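ABC transporter, substrate binding protein (Polyamine) (Agrobacterium tumefaciens, PDB 4EUO) binds gamma-aminobutanoic acid selectively in the periplasm and, as the solute-binding protein of an ABC transporter, probably delivers it for uptake. Local coordinates at residues Tyr101-Val112 against Ala190-Asn201; Lys83-Val91 against Ala263-Lys271. All blocks are in the same frame, centred on the assembly; numbering follows the deposited sequence.

Contact 1: residues Tyr101-Val112 against Ala190-Asn201; sequences YSFVIGCNVDSV and ASAEAPFGSVWN. With ABU (gamma-amino-butanoic acid), chain E.
Y101 and W200 meet obliquely beside the bound gamma-aminobutanoic acid, with Y101 CE1 3.7 Å from W200 CD1. The ligand chain covers one face of each ring. Its CB lies over the centre of the W200 indole, 3.3 Å above the plane, and its CD lies toward the rim of the Y101 ring. A water ties Y101 OH, W200 NE1 and the ligand amine together. S102 N donates a fairly straight bond (168°) to N201 OD1, the donor lying 33° out of the amide plane, and S102 O accepts from N201 N. N201 ND2 bonds G261 O, so both ends of this buried amide are held. F103 lies alongside W200, pointing the same way, with F103 CE1 3.3 Å from W200 CD1. V104 and V199 form an antiparallel hydrogen-bonded pair. V104 CG2 also rests 3.8 Å from N201 CA. G106 pairs with G197 in the same way. C107 and F196 are a non-hydrogen-bonded pair; C107 SG, in a disulfide with C115, lies at the edge of the F196 ring. N108 N closes the pairing with a 2.7 Å bond to P195 O. V112 CG1 presses on P195 CG at 3.4 Å, a tight contact. The pair belongs to the mixed sheet of this periplasmic-binding-protein fold. Strand 96-107 lies between strands 196-200 and 215-229. Strand 196-200 pairs on its other side with strand 132-135, while W119 of helix 119-122 packs on I105 and S198.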
loop_
_atom_site.group_PDB
_atom_site.type_symbol
_atom_site.label_atom_id
_atom_site.label_comp_id
_atom_site.label_asym_id
_atom_site.label_seq_id
_atom_site.Cartn_x
_atom_site.Cartn_y
_atom_site.Cartn_z
ATOM N N TYR A 101 0.063 2.779 5.676
ATOM C CA TYR A 101 -1.186 3.210 5.062
ATOM C C TYR A 101 -2.354 2.416 5.578
ATOM O O TYR A 101 -2.171 1.411 6.265
ATOM C CB TYR A 101 -1.091 3.055 3.522
ATOM C CG TYR A 101 -1.001 1.636 3.009
ATOM C CD1 TYR A 101 -2.147 0.922 2.667
ATOM C CD2 TYR A 101 0.235 1.011 2.836
ATOM C CE1 TYR A 101 -2.063 -0.382 2.180
ATOM C CE2 TYR A 101 0.329 -0.295 2.361
ATOM C CZ TYR A 101 -0.821 -0.978 2.021
ATOM O OH TYR A 101 -0.764 -2.249 1.512
ATOM N N SER A 102 -3.563 2.812 5.147
ATOM C CA SER A 102 -4.759 2.069 5.460
ATOM C C SER A 102 -5.600 1.841 4.226
ATOM O O SER A 102 -5.611 2.691 3.328
ATOM C CB SER A 102 -5.659 2.867 6.402
ATOM O OG SER A 102 -5.030 2.991 7.662
ATOM N N PHE A 103 -6.334 0.736 4.220
ATOM C CA PHE A 103 -7.475 0.582 3.345
ATOM C C PHE A 103 -8.650 1.224 4.097
ATOM O O PHE A 103 -8.882 0.904 5.271
ATOM C CB PHE A 103 -7.808 -0.872 3.063
ATOM C CG PHE A 103 -6.793 -1.503 2.166
ATOM C CD1 PHE A 103 -6.819 -1.273 0.795
ATOM C CD2 PHE A 103 -5.807 -2.317 2.684
ATOM C CE1 PHE A 103 -5.847 -1.851 -0.038
ATOM C CE2 PHE A 103 -4.845 -2.881 1.855
ATOM C CZ PHE A 103 -4.890 -2.671 0.491
ATOM N N VAL A 104 -9.340 2.132 3.438
ATOM C CA VAL A 104 -10.482 2.870 3.975
ATOM C C VAL A 104 -11.638 2.762 3.029
ATOM O O VAL A 104 -11.496 2.337 1.868
ATOM C CB VAL A 104 -10.109 4.356 4.167
ATOM C CG1 VAL A 104 -8.980 4.499 5.191
ATOM C CG2 VAL A 104 -9.691 4.997 2.836
ATOM N N ILE A 105 -12.813 3.205 3.503
ATOM C CA ILE A 105 -13.985 3.176 2.645
ATOM C C ILE A 105 -14.136 4.550 2.026
ATOM O O ILE A 105 -14.606 5.499 2.687
ATOM C CB ILE A 105 -15.242 2.726 3.410
ATOM C CG1 ILE A 105 -14.994 1.350 4.066
ATOM C CG2 ILE A 105 -16.432 2.663 2.446
ATOM C CD1 ILE A 105 -16.142 0.877 4.998
ATOM N N GLY A 106 -13.678 4.672 0.779
ATOM C CA GLY A 106 -13.798 5.928 0.038
ATOM C C GLY A 106 -15.151 6.016 -0.625
ATOM O O GLY A 106 -15.751 4.991 -0.980
ATOM N N CYS A 107 -15.649 7.271 -0.784
ATOM C CA CYS A 107 -16.970 7.436 -1.313
ATOM C C CYS A 107 -17.133 8.726 -2.096
ATOM O O CYS A 107 -16.814 9.801 -1.599
ATOM C CB CYS A 107 -17.976 7.357 -0.167
ATOM S SG CYS A 107 -19.697 7.542 -0.687
ATOM N N ASN A 108 -17.741 8.614 -3.275
ATOM C CA ASN A 108 -18.120 9.786 -4.082
ATOM C C ASN A 108 -19.514 10.173 -3.518
ATOM O O ASN A 108 -20.577 9.703 -3.975
ATOM C CB ASN A 108 -18.197 9.364 -5.545
ATOM C CG ASN A 108 -18.614 10.469 -6.489
ATOM O OD1 ASN A 108 -19.331 11.394 -6.100
ATOM N ND2 ASN A 108 -18.169 10.393 -7.723
ATOM N N VAL A 109 -19.469 10.963 -2.457
ATOM C CA VAL A 109 -20.638 11.283 -1.643
ATOM C C VAL A 109 -21.848 11.846 -2.405
ATOM O O VAL A 109 -22.982 11.419 -2.179
ATOM C CB VAL A 109 -20.231 12.138 -0.409
ATOM C CG1 VAL A 109 -19.563 13.477 -0.800
ATOM C CG2 VAL A 109 -21.418 12.361 0.527
ATOM N N ASP A 110 -21.587 12.735 -3.355
ATOM C CA ASP A 110 -22.667 13.385 -4.090
ATOM C C ASP A 110 -23.304 12.532 -5.165
ATOM O O ASP A 110 -24.321 12.948 -5.720
ATOM C CB ASP A 110 -22.195 14.746 -4.632
ATOM C CG ASP A 110 -21.916 15.794 -3.564
ATOM O OD1 ASP A 110 -22.394 15.619 -2.406
ATOM O OD2 ASP A 110 -21.221 16.778 -3.875
ATOM N N SER A 111 -22.746 11.332 -5.447
ATOM C CA SER A 111 -23.271 10.441 -6.478
ATOM C C SER A 111 -24.134 9.312 -5.933
ATOM O O SER A 111 -24.678 8.519 -6.707
ATOM C CB SER A 111 -22.120 9.850 -7.286
ATOM O OG SER A 111 -21.367 8.981 -6.458
ATOM N N VAL A 112 -24.211 9.191 -4.596
ATOM C CA VAL A 112 -24.957 8.111 -3.981
ATOM C C VAL A 112 -25.946 8.651 -2.955
ATOM O O VAL A 112 -25.726 9.729 -2.393
ATOM C CB VAL A 112 -24.019 7.046 -3.340
ATOM C CG1 VAL A 112 -23.194 6.325 -4.400
ATOM C CG2 VAL A 112 -23.120 7.646 -2.263
ATOM N N ALA A 190 -14.102 8.539 -8.545
ATOM C CA ALA A 190 -14.423 9.870 -9.053
ATOM C C ALA A 190 -15.496 9.867 -10.150
ATOM O O ALA A 190 -16.309 10.801 -10.188
ATOM C CB ALA A 190 -13.155 10.578 -9.539
ATOM N N SER A 191 -15.535 8.839 -10.965
ATOM C CA SER A 191 -16.498 8.743 -12.075
ATOM C C SER A 191 -17.856 8.230 -11.602
ATOM O O SER A 191 -18.814 8.221 -12.390
ATOM C CB SER A 191 -15.988 7.757 -13.112
ATOM O OG SER A 191 -15.987 6.430 -12.626
ATOM N N ALA A 192 -17.920 7.703 -10.364
ATOM C CA ALA A 192 -19.087 7.032 -9.810
ATOM C C ALA A 192 -19.404 5.754 -10.588
ATOM O O ALA A 192 -20.476 5.179 -10.410
ATOM C CB ALA A 192 -20.297 7.953 -9.739
ATOM N N GLU A 193 -18.431 5.219 -11.364
ATOM C CA GLU A 193 -18.618 3.906 -11.970
ATOM C C GLU A 193 -18.707 2.872 -10.822
ATOM O O GLU A 193 -19.448 1.912 -10.899
ATOM C CB GLU A 193 -17.457 3.591 -12.918
ATOM C CG GLU A 193 -17.586 2.350 -13.765
ATOM C CD GLU A 193 -16.440 2.212 -14.753
ATOM O OE1 GLU A 193 -15.773 3.230 -15.059
ATOM O OE2 GLU A 193 -16.172 1.067 -15.174
ATOM N N ALA A 194 -17.903 3.061 -9.759
ATOM C CA ALA A 194 -18.008 2.299 -8.502
ATOM C C ALA A 194 -17.792 3.340 -7.451
ATOM O O ALA A 194 -16.664 3.674 -7.093
ATOM C CB ALA A 194 -16.975 1.198 -8.420
ATOM N N PRO A 195 -18.890 3.982 -7.017
ATOM C CA PRO A 195 -18.761 5.189 -6.199
ATOM C C PRO A 195 -18.275 5.018 -4.776
ATOM O O PRO A 195 -18.021 6.002 -4.084
ATOM C CB PRO A 195 -20.162 5.800 -6.247
ATOM C CG PRO A 195 -21.048 4.602 -6.394
ATOM C CD PRO A 195 -20.297 3.704 -7.358
ATOM N N PHE A 196 -18.112 3.776 -4.339
ATOM C CA PHE A 196 -17.532 3.521 -3.032
ATOM C C PHE A 196 -16.782 2.208 -3.071
ATOM O O PHE A 196 -17.021 1.375 -3.942
ATOM C CB PHE A 196 -18.554 3.613 -1.869
ATOM C CG PHE A 196 -19.902 2.988 -2.149
ATOM C CD1 PHE A 196 -20.037 1.615 -2.295
ATOM C CD2 PHE A 196 -21.041 3.778 -2.268
ATOM C CE1 PHE A 196 -21.286 1.035 -2.564
ATOM C CE2 PHE A 196 -22.297 3.189 -2.503
ATOM C CZ PHE A 196 -22.408 1.829 -2.649
ATOM N N GLY A 197 -15.844 2.056 -2.157
ATOM C CA GLY A 197 -15.064 0.844 -2.103
ATOM C C GLY A 197 -13.947 0.954 -1.112
ATOM O O GLY A 197 -13.799 1.978 -0.432
ATOM N N SER A 198 -13.171 -0.119 -1.055
ATOM C CA SER A 198 -12.003 -0.204 -0.166
ATOM C C SER A 198 -10.773 0.229 -0.948
ATOM O O SER A 198 -10.398 -0.442 -1.913
ATOM C CB SER A 198 -11.827 -1.617 0.334
ATOM O OG SER A 198 -10.639 -1.628 1.114
ATOM N N VAL A 199 -10.181 1.349 -0.574
ATOM C CA VAL A 199 -9.119 1.970 -1.347
ATOM C C VAL A 199 -7.968 2.398 -0.463
ATOM O O VAL A 199 -8.117 2.551 0.758
ATOM C CB VAL A 199 -9.671 3.225 -2.111
ATOM C CG1 VAL A 199 -10.751 2.805 -3.119
ATOM C CG2 VAL A 199 -10.262 4.235 -1.131
ATOM N N TRP A 200 -6.802 2.641 -1.076
ATOM C CA TRP A 200 -5.640 3.146 -0.361
ATOM C C TRP A 200 -5.960 4.561 0.091
ATOM O O TRP A 200 -6.387 5.389 -0.730
ATOM C CB TRP A 200 -4.416 3.134 -1.275
ATOM C CG TRP A 200 -3.919 1.787 -1.681
ATOM C CD1 TRP A 200 -3.857 0.668 -0.909
ATOM C CD2 TRP A 200 -3.294 1.454 -2.926
ATOM N NE1 TRP A 200 -3.247 -0.366 -1.608
ATOM C CE2 TRP A 200 -2.877 0.101 -2.845
ATOM C CE3 TRP A 200 -3.040 2.169 -4.107
ATOM C CZ2 TRP A 200 -2.240 -0.555 -3.908
ATOM C CZ3 TRP A 200 -2.356 1.539 -5.138
ATOM C CH2 TRP A 200 -1.989 0.184 -5.044
ATOM N N ASN A 201 -5.721 4.883 1.383
ATOM C CA ASN A 201 -6.183 6.170 1.891
ATOM C C ASN A 201 -5.608 7.372 1.164
ATOM O O ASN A 201 -6.323 8.358 0.920
ATOM C CB ASN A 201 -5.976 6.265 3.400
ATOM C CG ASN A 201 -4.529 6.441 3.804
ATOM O OD1 ASN A 201 -3.746 5.473 3.851
ATOM N ND2 ASN A 201 -4.133 7.692 4.051
HETATM N N ABU E . 0.748 -0.626 -1.716
HETATM C CD ABU E . 0.179 0.692 -1.408
HETATM C CB ABU E . 0.288 1.635 -2.582
HETATM C CG ABU E . -0.276 2.962 -2.205
HETATM C C ABU E . -0.362 3.979 -3.324
HETATM O O ABU E . -1.171 5.021 -3.146
HETATM O OXT ABU E . 0.219 3.813 -4.487
HETATM O O HOH W 1 -1.455 -2.598 -1.092
#

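Contact 2: residues Lys83-Val91 against Ala263-Lys271; sequences KTKLDPRFV and APVNIESAK. With GOL (glycerol), chain C.
V265 packs against D87 and F90 in the close half of this contact. V265 CB is 3.9 Å from D87 CB, and its CG1 branch reaches the F90 ring obliquely. Two backbone bonds flank the single bridge between L86 and N266. I267 N bonds K85 O. D87 N reaches V265 O at 2.9 Å, from well above the carbonyl plane. With chi1 at -169°, D87 CG lies beside its own carbonyl carbon, on the side where the chain runs on to R89, and this lets OD1 take R89 N on its anti lone pair, an Asx turn. The carboxylate also receives R89 side-on. R89 NE bonds OD1 and NH2 bonds OD2, both on syn lone pairs and nearly in the guanidinium plane. These bonds hold the carboxylate in a fixed rotation. A water links D87 OD2 to P264 O. N266 forms a second Asx turn: its OD1 accepts from E268 N at 2.8 Å, at the start of a type I turn from N266 to S269. The contact joins the loop before strand 96-107 to the loop between helices 250-260 and 275-278, and Y100 lies against F90 and V265. The outer side is looser. The extended K85 chain runs obliquely across E268. K85 NZ and E268 OE1 form a salt bridge at 3.2 Å, its hydrogen bond weak. A glycerol, probably from the crystallisation liquor, accepts from K85 NZ and from N266 ND2, which also bonds T248 O. Exposed I267 lays CD1 3.8 Å from K85 CA.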
loop_
_atom_site.group_PDB
_atom_site.type_symbol
_atom_site.label_atom_id
_atom_site.label_comp_id
_atom_site.label_asym_id
_atom_site.label_seq_id
_atom_site.Cartn_x
_atom_site.Cartn_y
_atom_site.Cartn_z
ATOM N N LYS A 83 19.150 1.593 10.780
ATOM C CA LYS A 83 17.851 1.118 11.234
ATOM C C LYS A 83 17.406 1.730 12.564
ATOM O O LYS A 83 16.274 1.498 12.986
ATOM C CB LYS A 83 17.787 -0.425 11.262
ATOM C CG LYS A 83 18.737 -1.094 12.263
ATOM C CD LYS A 83 18.517 -2.605 12.385
ATOM C CE LYS A 83 19.125 -3.420 11.265
ATOM N NZ LYS A 83 19.106 -4.877 11.567
ATOM N N THR A 84 18.286 2.499 13.223
ATOM C CA THR A 84 17.939 3.068 14.540
ATOM C C THR A 84 16.735 3.963 14.613
ATOM O O THR A 84 16.146 4.048 15.675
ATOM C CB THR A 84 19.142 3.624 15.307
ATOM O OG1 THR A 84 19.589 4.818 14.703
ATOM C CG2 THR A 84 20.277 2.609 15.456
ATOM N N LYS A 85 16.341 4.616 13.511
ATOM C CA LYS A 85 15.171 5.475 13.547
ATOM C C LYS A 85 14.035 4.925 12.710
ATOM O O LYS A 85 13.001 5.588 12.604
ATOM C CB LYS A 85 15.537 6.881 13.118
ATOM C CG LYS A 85 16.428 7.558 14.161
ATOM C CD LYS A 85 16.920 8.900 13.709
ATOM C CE LYS A 85 18.043 9.374 14.601
ATOM N NZ LYS A 85 18.589 10.676 14.143
ATOM N N LEU A 86 14.187 3.701 12.176
ATOM C CA LEU A 86 13.168 3.141 11.279
ATOM C C LEU A 86 12.133 2.331 12.004
ATOM O O LEU A 86 12.455 1.611 12.953
ATOM C CB LEU A 86 13.842 2.302 10.170
ATOM C CG LEU A 86 14.932 3.052 9.406
ATOM C CD1 LEU A 86 15.458 2.233 8.245
ATOM C CD2 LEU A 86 14.437 4.437 8.932
ATOM N N ASP A 87 10.877 2.377 11.524
ATOM C CA ASP A 87 9.796 1.645 12.140
ATOM C C ASP A 87 10.204 0.190 12.243
ATOM O O ASP A 87 10.443 -0.466 11.227
ATOM C CB ASP A 87 8.502 1.817 11.325
ATOM C CG ASP A 87 7.278 1.302 12.027
ATOM O OD1 ASP A 87 7.335 0.190 12.574
ATOM O OD2 ASP A 87 6.199 1.933 11.864
ATOM N N PRO A 88 10.372 -0.352 13.469
ATOM C CA PRO A 88 10.912 -1.709 13.590
ATOM C C PRO A 88 10.025 -2.826 13.101
ATOM O O PRO A 88 10.498 -3.937 12.919
ATOM C CB PRO A 88 11.248 -1.819 15.090
ATOM C CG PRO A 88 10.290 -0.900 15.726
ATOM C CD PRO A 88 10.137 0.263 14.794
ATOM N N ARG A 89 8.728 -2.527 12.841
ATOM C CA ARG A 89 7.813 -3.562 12.390
ATOM C C ARG A 89 8.086 -3.996 10.957
ATOM O O ARG A 89 7.620 -5.048 10.550
ATOM C CB ARG A 89 6.359 -3.079 12.461
ATOM C CG ARG A 89 5.898 -2.916 13.910
ATOM C CD ARG A 89 4.579 -2.177 14.017
ATOM N NE ARG A 89 4.697 -0.800 13.577
ATOM C CZ ARG A 89 3.728 0.098 13.664
ATOM N NH1 ARG A 89 2.571 -0.216 14.237
ATOM N NH2 ARG A 89 3.907 1.316 13.190
ATOM N N PHE A 90 8.781 -3.139 10.199
ATOM C CA PHE A 90 8.966 -3.372 8.774
ATOM C C PHE A 90 10.397 -3.528 8.306
ATOM O O PHE A 90 10.670 -3.407 7.108
ATOM C CB PHE A 90 8.240 -2.257 7.998
ATOM C CG PHE A 90 6.874 -1.935 8.553
ATOM C CD1 PHE A 90 5.903 -2.925 8.661
ATOM C CD2 PHE A 90 6.587 -0.666 9.027
ATOM C CE1 PHE A 90 4.652 -2.637 9.248
ATOM C CE2 PHE A 90 5.346 -0.382 9.600
ATOM C CZ PHE A 90 4.405 -1.371 9.719
ATOM N N VAL A 91 11.324 -3.792 9.226
ATOM C CA VAL A 91 12.739 -4.003 8.899
ATOM C C VAL A 91 13.010 -5.495 8.862
ATOM O O VAL A 91 12.661 -6.224 9.782
ATOM C CB VAL A 91 13.648 -3.283 9.943
ATOM C CG1 VAL A 91 15.122 -3.642 9.746
ATOM C CG2 VAL A 91 13.450 -1.778 9.895
ATOM N N ALA A 263 1.380 7.677 6.451
ATOM C CA ALA A 263 2.164 7.925 7.654
ATOM C C ALA A 263 3.623 7.587 7.428
ATOM O O ALA A 263 3.967 6.636 6.709
ATOM C CB ALA A 263 1.606 7.124 8.822
ATOM N N PRO A 264 4.529 8.364 8.045
ATOM C CA PRO A 264 5.957 8.062 7.918
ATOM C C PRO A 264 6.353 6.822 8.712
ATOM O O PRO A 264 5.666 6.427 9.667
ATOM C CB PRO A 264 6.630 9.319 8.454
ATOM C CG PRO A 264 5.644 9.916 9.383
ATOM C CD PRO A 264 4.275 9.529 8.919
ATOM N N VAL A 265 7.479 6.237 8.316
ATOM C CA VAL A 265 8.085 5.059 8.928
ATOM C C VAL A 265 9.484 5.343 9.447
ATOM O O VAL A 265 10.322 4.459 9.548
ATOM C CB VAL A 265 7.975 3.794 8.037
ATOM C CG1 VAL A 265 6.504 3.319 7.988
ATOM C CG2 VAL A 265 8.500 4.081 6.632
ATOM N N ASN A 266 9.697 6.615 9.819
ATOM C CA ASN A 266 10.875 7.089 10.550
ATOM C C ASN A 266 10.251 7.702 11.799
ATOM O O ASN A 266 9.336 8.532 11.698
ATOM C CB ASN A 266 11.682 8.101 9.769
ATOM C CG ASN A 266 12.929 8.506 10.541
ATOM O OD1 ASN A 266 12.827 9.024 11.665
ATOM N ND2 ASN A 266 14.105 8.263 9.983
ATOM N N ILE A 267 10.730 7.279 12.970
ATOM C CA ILE A 267 10.184 7.714 14.260
ATOM C C ILE A 267 10.456 9.157 14.619
ATOM O O ILE A 267 9.798 9.675 15.534
ATOM C CB ILE A 267 10.602 6.727 15.355
ATOM C CG1 ILE A 267 12.107 6.919 15.729
ATOM C CG2 ILE A 267 10.277 5.294 14.892
ATOM C CD1 ILE A 267 12.717 5.777 16.458
ATOM N N GLU A 268 11.321 9.830 13.874
ATOM C CA GLU A 268 11.597 11.242 14.132
ATOM C C GLU A 268 10.957 12.161 13.105
ATOM O O GLU A 268 11.256 13.357 13.078
ATOM C CB GLU A 268 13.105 11.477 14.266
ATOM C CG GLU A 268 13.677 10.634 15.395
ATOM C CD GLU A 268 15.048 10.977 15.928
ATOM O OE1 GLU A 268 15.787 11.735 15.262
ATOM O OE2 GLU A 268 15.398 10.438 17.003
ATOM N N SER A 269 10.040 11.623 12.253
ATOM C CA SER A 269 9.376 12.417 11.221
ATOM C C SER A 269 8.173 13.229 11.707
ATOM O O SER A 269 7.996 14.346 11.243
ATOM C CB SER A 269 8.909 11.527 10.077
ATOM O OG SER A 269 10.037 10.976 9.431
ATOM N N ALA A 270 7.304 12.645 12.569
ATOM C CA ALA A 270 6.056 13.293 13.007
ATOM C C ALA A 270 6.256 14.713 13.526
ATOM O O ALA A 270 5.523 15.630 13.141
ATOM C CB ALA A 270 5.341 12.451 14.056
ATOM N N LYS A 271 7.299 14.894 14.312
ATOM C CA LYS A 271 7.637 16.185 14.902
ATOM C C LYS A 271 7.979 17.288 13.880
ATOM O O LYS A 271 7.931 18.471 14.219
ATOM C CB LYS A 271 8.749 16.009 15.929
ATOM C CG LYS A 271 10.096 15.665 15.353
ATOM C CD LYS A 271 11.078 15.541 16.482
ATOM C CE LYS A 271 12.450 15.159 16.046
ATOM N NZ LYS A 271 13.223 14.630 17.200
HETATM C C1 GOL C . 17.855 12.496 9.719
HETATM O O1 GOL C . 18.474 12.737 8.465
HETATM C C2 GOL C . 18.009 11.052 10.127
HETATM O O2 GOL C . 18.584 11.002 11.434
HETATM C C3 GOL C . 16.648 10.405 10.156
HETATM O O3 GOL C . 16.738 9.027 10.462
HETATM O O HOH W 2 6.024 4.565 11.871
#

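In the fold
Contact 1 is the more buried of the two and contact 2 only partly so. They lie on opposite sides of the chain's centre, with their centres 29 Å apart. Along the sequence contact 1 is nested inside the loop that contact 2 closes. Strand 96-107 relates them: its later part forms one side of contact 1, while Y100 packs on contact 2. Contact 1 is regular strand pairing with aromatic side chains at one end. Contact 2 relies on a single bridge and Asx turns, with the buried D87 carboxylate paired to R89 and the K85-E268 pair at the outer side. Contact 1 reaches the ligand pocket, whereas the V265 side chain of contact 2 stays about 12 Å from the ligand.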